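Local atomic coordinates of putative immunoglobulin A1 protease (Bacteroides ovatus, PDB entry 3N6Z), a protein that is of unproven function, being a putative immunoglobulin A1 protease, hence possibly a hydrolase that cleaves antibody, and is built largely as a parallel beta-helix. Residues 56-59 against 60-63; 191-195 against 196-200; 338-341 against 342-346. All coordinates share one frame; numbering follows the deposited sequence. Where two conformers were deposited one is given.

Contact 1. Residues 56-59 against 60-63; sequences TQIR and NMRS
A type I beta turn from Ile58 to Met61 carries the chain out of helix 55-58 into the short, weakly bonded helix near 61-64. Its closing bond runs from Met61 N to Ile58 O, 3.3 Å and nearly straight at 163°; just before it, Asn60 N donates to Gln57 O at 2.9 Å. A water in the bend takes the N-H of Arg62 at 2.9 Å and donates to two carbonyls, so Ile58 O gains a second partner, and Arg59 O, bonded also by the hydroxyl of Tyr13, a weak one. Ile58 and the selenomethionine Met61 lie side by side and point the same way. With CG anti to its carbonyl carbon (chi1 -66°), Met61 sets CG 3.2 Å from Ile58 O and SE 3.7 Å from Ile58 CG1, and both apolar chains rest on Ile52; the long, unbranched chain, with selenium replacing sulfur, can lie flat along Ile58. Asn60 turns CB to Gln57 O at 3.4 Å, and both ends of its buried amide are bonded: ND2 reaches the carbonyls of Leu38 and Val16, OD1 the hydroxyl of Thr14. A leucine here would probably leave those carbonyls and that hydroxyl without their mates in a buried place. Arg59 NE and Arg62 NH2 are 5.7 Å apart; the Asp86 carboxylate, salt-bridged to Arg59, probably offsets these like charges, while Arg62 meets only the backbone oxygen of Asp86 and bonds Tyr13 OH through NE. Two short helices joined by a type I turn and packed on strand 50-52 are consistent with a cap at the N-terminal end of a parallel beta-helix.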
loop_
_atom_site.group_PDB
_atom_site.type_symbol
_atom_site.label_atom_id
_atom_site.label_comp_id
_atom_site.label_asym_id
_atom_site.label_seq_id
_atom_site.Cartn_x
_atom_site.Cartn_y
_atom_site.Cartn_z
ATOM N N THR A 56 -0.075 17.565 15.261
ATOM C CA THR A 56 0.330 17.319 16.640
ATOM C C THR A 56 -0.538 16.183 17.202
ATOM O O THR A 56 -0.045 15.256 17.863
ATOM C CB THR A 56 0.168 18.553 17.487
ATOM O OG1 THR A 56 0.932 19.619 16.925
ATOM C CG2 THR A 56 0.636 18.302 18.928
ATOM N N GLN A 57 -1.829 16.231 16.892
ATOM C CA GLN A 57 -2.734 15.151 17.275
ATOM C C GLN A 57 -2.376 13.817 16.591
ATOM O O GLN A 57 -2.470 12.752 17.209
ATOM C CB GLN A 57 -4.191 15.561 17.063
ATOM C CG GLN A 57 -4.642 16.697 17.986
ATOM C CD GLN A 57 -6.067 17.146 17.769
ATOM O OE1 GLN A 57 -6.755 16.636 16.933
ATOM N NE2 GLN A 57 -6.489 18.159 18.505
ATOM N N ILE A 58 -2.009 13.843 15.319
ATOM C CA ILE A 58 -1.636 12.608 14.672
ATOM C C ILE A 58 -0.399 11.981 15.337
ATOM O O ILE A 58 -0.284 10.742 15.418
ATOM C CB ILE A 58 -1.488 12.748 13.117
ATOM C CG1 ILE A 58 -1.993 11.485 12.410
ATOM C CG2 ILE A 58 -0.088 13.081 12.701
ATOM C CD1 ILE A 58 -2.175 11.668 10.903
ATOM N N ARG A 59 0.480 12.815 15.873
ATOM C CA ARG A 59 1.645 12.343 16.622
ATOM C C ARG A 59 1.290 11.796 18.008
ATOM O O ARG A 59 2.118 11.154 18.621
ATOM C CB ARG A 59 2.704 13.437 16.697
ATOM C CG ARG A 59 3.317 13.708 15.321
ATOM C CD ARG A 59 4.033 15.036 15.227
ATOM N NE ARG A 59 5.139 15.060 16.168
ATOM C CZ ARG A 59 5.256 15.939 17.172
ATOM N NH1 ARG A 59 4.403 16.965 17.316
ATOM N NH2 ARG A 59 6.266 15.819 18.012
ATOM N N ASN A 60 0.070 11.989 18.470
ATOM C CA ASN A 60 -0.399 11.405 19.732
ATOM C C ASN A 60 -0.970 9.998 19.577
ATOM O O ASN A 60 -1.240 9.333 20.576
ATOM C CB ASN A 60 -1.419 12.309 20.460
ATOM C CG ASN A 60 -0.799 13.617 20.947
ATOM O OD1 ASN A 60 0.403 13.659 21.279
ATOM N ND2 ASN A 60 -1.612 14.686 20.996
HETATM N N MSE A 61 -1.141 9.518 18.329
HETATM C CA MSE A 61 -1.710 8.180 18.121
HETATM C C MSE A 61 -0.908 7.132 18.905
HETATM O O MSE A 61 -1.487 6.237 19.512
HETATM C CB MSE A 61 -1.741 7.797 16.649
HETATM C CG MSE A 61 -2.674 8.646 15.809
HETATM SE SE MSE A 61 -2.596 8.185 13.938
HETATM C CE MSE A 61 -3.368 6.389 14.089
ATOM N N ARG A 62 0.414 7.202 18.817
ATOM C CA ARG A 62 1.246 6.169 19.445
ATOM C C ARG A 62 1.026 6.068 20.949
ATOM O O ARG A 62 1.164 4.988 21.547
ATOM C CB ARG A 62 2.706 6.431 19.149
ATOM C CG ARG A 62 3.234 7.741 19.660
ATOM C CD ARG A 62 4.749 7.630 19.446
ATOM N NE ARG A 62 5.365 8.745 18.794
ATOM C CZ ARG A 62 6.446 8.683 17.987
ATOM N NH1 ARG A 62 7.042 7.520 17.579
ATOM N NH2 ARG A 62 6.899 9.838 17.528
ATOM N N SER A 63 0.631 7.177 21.573
ATOM C CA SER A 63 0.480 7.259 23.034
ATOM C C SER A 63 -0.790 6.571 23.533
ATOM O O SER A 63 -0.915 6.329 24.709
ATOM C CB SER A 63 0.481 8.730 23.455
ATOM O OG SER A 63 1.600 9.435 22.880
HETATM O O HOH W 1 1.761 8.746 16.727
#

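Contact 2. Residues 191-195 against 196-200; sequences ANSYD and GQESY
Two tyrosine rings belong to this turn, that of Tyr194 and that of Tyr200. The ring of Tyr194 has the amide carbon of Asn192 in its plane, at the edge, with CG of Asn192 3.9 Å from Tyr194 CD2, and its hydroxyl bonds to Leu156 O; ND2 of that asparagine is bonded to Val230 O. Tyr200 has CB of Glu198 at its edge, in plane, and is stacked with Phe233. Between these residues the chain folds back: Tyr194 N donates to Gln197 O at 3.0 Å, and Gln197 N returns to Tyr194 O at 3.1 Å and 164°. This hydrogen-bonded antiparallel pair closes a two-residue beta hairpin with a type I' turn. Asp195 and Gly196 both have positive phi there; glycine suits the second place because a side chain would start with a CB clashing with Asp195 O. Water links Asp195 O to Gln197 NE2, 2.9 Å from the latter, while Asn163 takes a second bond from that amide.

Farther down the arms serines replace the regular ladder. Ser193, with OG beside its own backbone N (chi1 -58°), brings OG across to accept Ser199 N at 3.3 Å, and a water joins that hydroxyl to the carboxylate of Glu198, donating to OE2 at 2.6 Å. Ser199 OG in turn donates to Asn192 O at 2.8 Å, approaching 20° out of the carbonyl plane, and takes the N-H of Gly166. A small hydroxyl fits where the arms come close, CA of Ser193 lying only 4.1 Å from CA of Glu198, and it can serve as both donor and acceptor.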
loop_
_atom_site.group_PDB
_atom_site.type_symbol
_atom_site.label_atom_id
_atom_site.label_comp_id
_atom_site.label_asym_id
_atom_site.label_seq_id
_atom_site.Cartn_x
_atom_site.Cartn_y
_atom_site.Cartn_z
ATOM N N ALA A 191 -0.128 -9.907 3.637
ATOM C CA ALA A 191 -0.278 -11.220 4.251
ATOM C C ALA A 191 -1.580 -11.883 3.789
ATOM O O ALA A 191 -2.005 -11.682 2.636
ATOM C CB ALA A 191 -0.128 -11.130 5.793
ATOM N N ASN A 192 -2.193 -12.729 4.622
ATOM C CA ASN A 192 -3.177 -13.684 4.138
ATOM C C ASN A 192 -4.470 -13.688 4.932
ATOM O O ASN A 192 -4.779 -12.726 5.679
ATOM C CB ASN A 192 -2.524 -15.066 3.939
ATOM C CG ASN A 192 -2.216 -15.788 5.242
ATOM O OD1 ASN A 192 -1.729 -15.165 6.219
ATOM N ND2 ASN A 192 -2.487 -17.089 5.269
ATOM N N SER A 193 -5.248 -14.751 4.780
ATOM C CA SER A 193 -6.616 -14.810 5.276
ATOM C C SER A 193 -6.767 -16.064 6.098
ATOM O O SER A 193 -6.299 -17.117 5.686
ATOM C CB SER A 193 -7.588 -14.819 4.091
ATOM O OG SER A 193 -7.372 -13.648 3.305
ATOM N N TYR A 194 -7.429 -15.934 7.239
ATOM C CA TYR A 194 -7.607 -17.038 8.191
ATOM C C TYR A 194 -8.621 -16.607 9.243
ATOM O O TYR A 194 -8.920 -15.432 9.398
ATOM C CB TYR A 194 -6.265 -17.420 8.859
ATOM C CG TYR A 194 -5.449 -16.221 9.291
ATOM C CD1 TYR A 194 -5.678 -15.611 10.498
ATOM C CD2 TYR A 194 -4.457 -15.702 8.477
ATOM C CE1 TYR A 194 -4.964 -14.503 10.899
ATOM C CE2 TYR A 194 -3.734 -14.574 8.857
ATOM C CZ TYR A 194 -3.989 -13.977 10.091
ATOM O OH TYR A 194 -3.267 -12.859 10.471
ATOM N N ASP A 195 -9.192 -17.593 9.938
ATOM C CA ASP A 195 -10.093 -17.377 11.062
ATOM C C ASP A 195 -11.231 -16.404 10.736
ATOM O O ASP A 195 -11.568 -15.535 11.536
ATOM C CB ASP A 195 -9.304 -16.948 12.294
ATOM C CG ASP A 195 -10.130 -16.910 13.559
ATOM O OD1 ASP A 195 -10.930 -17.851 13.795
ATOM O OD2 ASP A 195 -9.993 -15.935 14.330
ATOM N N GLY A 196 -11.833 -16.569 9.550
ATOM C CA GLY A 196 -13.000 -15.797 9.173
ATOM C C GLY A 196 -12.773 -14.378 8.685
ATOM O O GLY A 196 -13.748 -13.657 8.437
ATOM N N GLN A 197 -11.509 -13.972 8.565
ATOM C CA GLN A 197 -11.160 -12.631 8.088
ATOM C C GLN A 197 -10.149 -12.725 6.963
ATOM O O GLN A 197 -9.492 -13.761 6.755
ATOM C CB GLN A 197 -10.634 -11.785 9.248
ATOM C CG GLN A 197 -11.687 -11.535 10.333
ATOM C CD GLN A 197 -11.254 -10.501 11.341
ATOM O OE1 GLN A 197 -10.911 -9.381 10.960
ATOM N NE2 GLN A 197 -11.283 -10.857 12.635
ATOM N N GLU A 198 -10.036 -11.633 6.202
ATOM C CA GLU A 198 -9.196 -11.630 5.019
ATOM C C GLU A 198 -8.284 -10.428 4.999
ATOM O O GLU A 198 -8.662 -9.365 5.498
ATOM C CB GLU A 198 -10.072 -11.527 3.798
ATOM C CG GLU A 198 -11.103 -12.631 3.646
ATOM C CD GLU A 198 -11.939 -12.432 2.389
ATOM O OE1 GLU A 198 -12.974 -11.737 2.469
ATOM O OE2 GLU A 198 -11.523 -12.891 1.321
ATOM N N SER A 199 -7.084 -10.596 4.452
ATOM C CA SER A 199 -6.205 -9.465 4.150
ATOM C C SER A 199 -6.327 -9.103 2.677
ATOM O O SER A 199 -6.244 -9.986 1.800
ATOM C CB SER A 199 -4.749 -9.737 4.503
ATOM O OG SER A 199 -4.562 -9.965 5.896
ATOM N N TYR A 200 -6.517 -7.813 2.394
ATOM C CA TYR A 200 -6.682 -7.360 1.032
ATOM C C TYR A 200 -6.470 -5.866 0.885
ATOM O O TYR A 200 -6.524 -5.099 1.869
ATOM C CB TYR A 200 -8.045 -7.769 0.460
ATOM C CG TYR A 200 -9.274 -7.300 1.189
ATOM C CD1 TYR A 200 -9.796 -6.030 0.973
ATOM C CD2 TYR A 200 -9.993 -8.178 2.011
ATOM C CE1 TYR A 200 -10.971 -5.635 1.571
ATOM C CE2 TYR A 200 -11.190 -7.798 2.613
ATOM C CZ TYR A 200 -11.671 -6.523 2.388
ATOM O OH TYR A 200 -12.852 -6.123 2.981
HETATM O O HOH W 2 -9.141 -13.795 1.199
HETATM O O HOH W 3 -11.941 -13.567 13.470
#

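Contact 3. Residues 338-341 against 342-346; sequences GNII and VAWNP
Trp344 holds CG anti to its carbonyl carbon (chi1 -64°), and a chi2 of -17° lays the indole back along the preceding turn, one face against Ile340 and Ile341. Ile341 likewise keeps CG1 beside its own backbone N, which places that branch over the outer part of the same face of the ring, 3.7 Å from CH2 of Trp344. That face also takes a CH-pi contact: Ile341 CA stands 3.9 Å from the centroid of the six-membered ring of Trp344, just 15° off the normal. Toward the pyrrole rim the neighbour is polar, Ile340 O lying 3.3 Å from Trp344 CD1, while Ile340 CG2 comes to 3.7 Å from Trp344 NE1. Broad and flat, tryptophan can thus cover a backbone carbonyl and two branched aliphatic chains together.

The backbone beneath changes pitch as it ends. Val342 N bonds to Gly338 O at 3.2 Å and Ala343 N to Asn339 O, both i to i+4 helical bonds; Trp344 N then prefers Ile341 O, at 3.0 Å, over Ile340 O, to which its bond is weak. Val342 packs CG2 on Gly338 O at 3.3 Å, and its compact branched chain also touches Lys351. Ile341 rests on Pro357, and the indole meets Asn236 and Asn267 on corner loops of the beta-helix. Past the end, Asn345 folds its OD1 onto Asn347 N in an Asx turn. A final turn tightened from alpha toward 3-10 bonding is characteristic of a helix C-terminus, here with the indole of Trp344 packed against it and the helix laid across the outside of the solenoid.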
loop_
_atom_site.group_PDB
_atom_site.type_symbol
_atom_site.label_atom_id
_atom_site.label_comp_id
_atom_site.label_asym_id
_atom_site.label_seq_id
_atom_site.Cartn_x
_atom_site.Cartn_y
_atom_site.Cartn_z
ATOM N N GLY A 338 -9.163 4.507 -18.605
ATOM C CA GLY A 338 -9.964 5.475 -17.850
ATOM C C GLY A 338 -11.386 4.991 -17.656
ATOM O O GLY A 338 -11.919 5.103 -16.556
ATOM N N ASN A 339 -12.001 4.476 -18.727
ATOM C CA ASN A 339 -13.348 3.857 -18.678
ATOM C C ASN A 339 -13.406 2.722 -17.718
ATOM O O ASN A 339 -14.319 2.598 -16.903
ATOM C CB ASN A 339 -13.766 3.233 -20.044
ATOM C CG ASN A 339 -14.130 4.262 -21.099
ATOM O OD1 ASN A 339 -14.319 5.451 -20.816
ATOM N ND2 ASN A 339 -14.206 3.798 -22.349
ATOM N N ILE A 340 -12.422 1.829 -17.845
ATOM C CA ILE A 340 -12.393 0.613 -17.053
ATOM C C ILE A 340 -12.301 0.935 -15.554
ATOM O O ILE A 340 -13.052 0.395 -14.731
ATOM C CB ILE A 340 -11.229 -0.321 -17.509
ATOM C CG1 ILE A 340 -11.531 -0.905 -18.917
ATOM C CG2 ILE A 340 -10.974 -1.427 -16.501
ATOM C CD1 ILE A 340 -10.307 -1.528 -19.567
ATOM N N ILE A 341 -11.348 1.793 -15.209
ATOM C CA ILE A 341 -11.061 2.132 -13.808
ATOM C C ILE A 341 -12.260 2.825 -13.157
ATOM O O ILE A 341 -12.695 2.426 -12.087
ATOM C CB ILE A 341 -9.788 2.975 -13.703
ATOM C CG1 ILE A 341 -8.542 2.141 -14.084
ATOM C CG2 ILE A 341 -9.631 3.566 -12.278
ATOM C CD1 ILE A 341 -7.263 2.950 -14.397
ATOM N N VAL A 342 -12.837 3.819 -13.829
ATOM C CA VAL A 342 -13.977 4.519 -13.228
ATOM C C VAL A 342 -15.149 3.553 -13.000
ATOM O O VAL A 342 -15.828 3.627 -11.991
ATOM C CB VAL A 342 -14.380 5.754 -14.044
ATOM C CG1 VAL A 342 -15.701 6.350 -13.563
ATOM C CG2 VAL A 342 -13.253 6.789 -13.998
ATOM N N ALA A 343 -15.361 2.618 -13.929
ATOM C CA ALA A 343 -16.428 1.621 -13.782
ATOM C C ALA A 343 -16.279 0.670 -12.586
ATOM O O ALA A 343 -17.253 0.050 -12.137
ATOM C CB ALA A 343 -16.600 0.831 -15.124
ATOM N N TRP A 344 -15.079 0.556 -12.034
ATOM C CA TRP A 344 -14.888 -0.189 -10.794
ATOM C C TRP A 344 -15.787 0.277 -9.656
ATOM O O TRP A 344 -16.304 -0.555 -8.890
ATOM C CB TRP A 344 -13.436 -0.189 -10.341
ATOM C CG TRP A 344 -12.498 -0.856 -11.235
ATOM C CD1 TRP A 344 -12.782 -1.750 -12.253
ATOM C CD2 TRP A 344 -11.085 -0.662 -11.268
ATOM N NE1 TRP A 344 -11.630 -2.138 -12.885
ATOM C CE2 TRP A 344 -10.573 -1.489 -12.297
ATOM C CE3 TRP A 344 -10.198 0.117 -10.512
ATOM C CZ2 TRP A 344 -9.222 -1.542 -12.600
ATOM C CZ3 TRP A 344 -8.838 0.045 -10.800
ATOM C CH2 TRP A 344 -8.371 -0.779 -11.837
ATOM N N ASN A 345 -15.967 1.592 -9.554
ATOM C CA ASN A 345 -16.917 2.175 -8.612
ATOM C C ASN A 345 -17.120 3.639 -8.971
ATOM O O ASN A 345 -16.359 4.506 -8.545
ATOM C CB ASN A 345 -16.482 2.041 -7.146
ATOM C CG ASN A 345 -17.512 2.626 -6.200
ATOM O OD1 ASN A 345 -18.526 3.148 -6.652
ATOM N ND2 ASN A 345 -17.242 2.570 -4.904
ATOM N N PRO A 346 -18.154 3.936 -9.765
ATOM C CA PRO A 346 -18.374 5.304 -10.219
ATOM C C PRO A 346 -18.710 6.320 -9.111
ATOM O O PRO A 346 -18.613 7.520 -9.338
ATOM C CB PRO A 346 -19.574 5.158 -11.153
ATOM C CG PRO A 346 -19.532 3.795 -11.607
ATOM C CD PRO A 346 -18.985 2.966 -10.503
#

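Overall arrangement
All three are local contacts on a probable parallel beta-helix: a turn between helices, a hairpin and a helix end, each holding different elements. Contact 1 is the most buried, at the N-terminal end of the solenoid, and joins two short helices; contacts 2 and 3 are partly buried. Contact 2 is a hairpin in the loop from strand 189-190 to strand 200-202, and contact 3 the end of helix 334-344, outside the solenoid. Chemistry follows place: hydrogen bonds of a buried asparagine amide, arginines and a selenium-containing chain at 56-63, serine hydroxyls and waters at 191-200, aliphatic and indole packing at 338-346. None touches another; contacts 2 and 3 come within about 12 Å between nearest atoms.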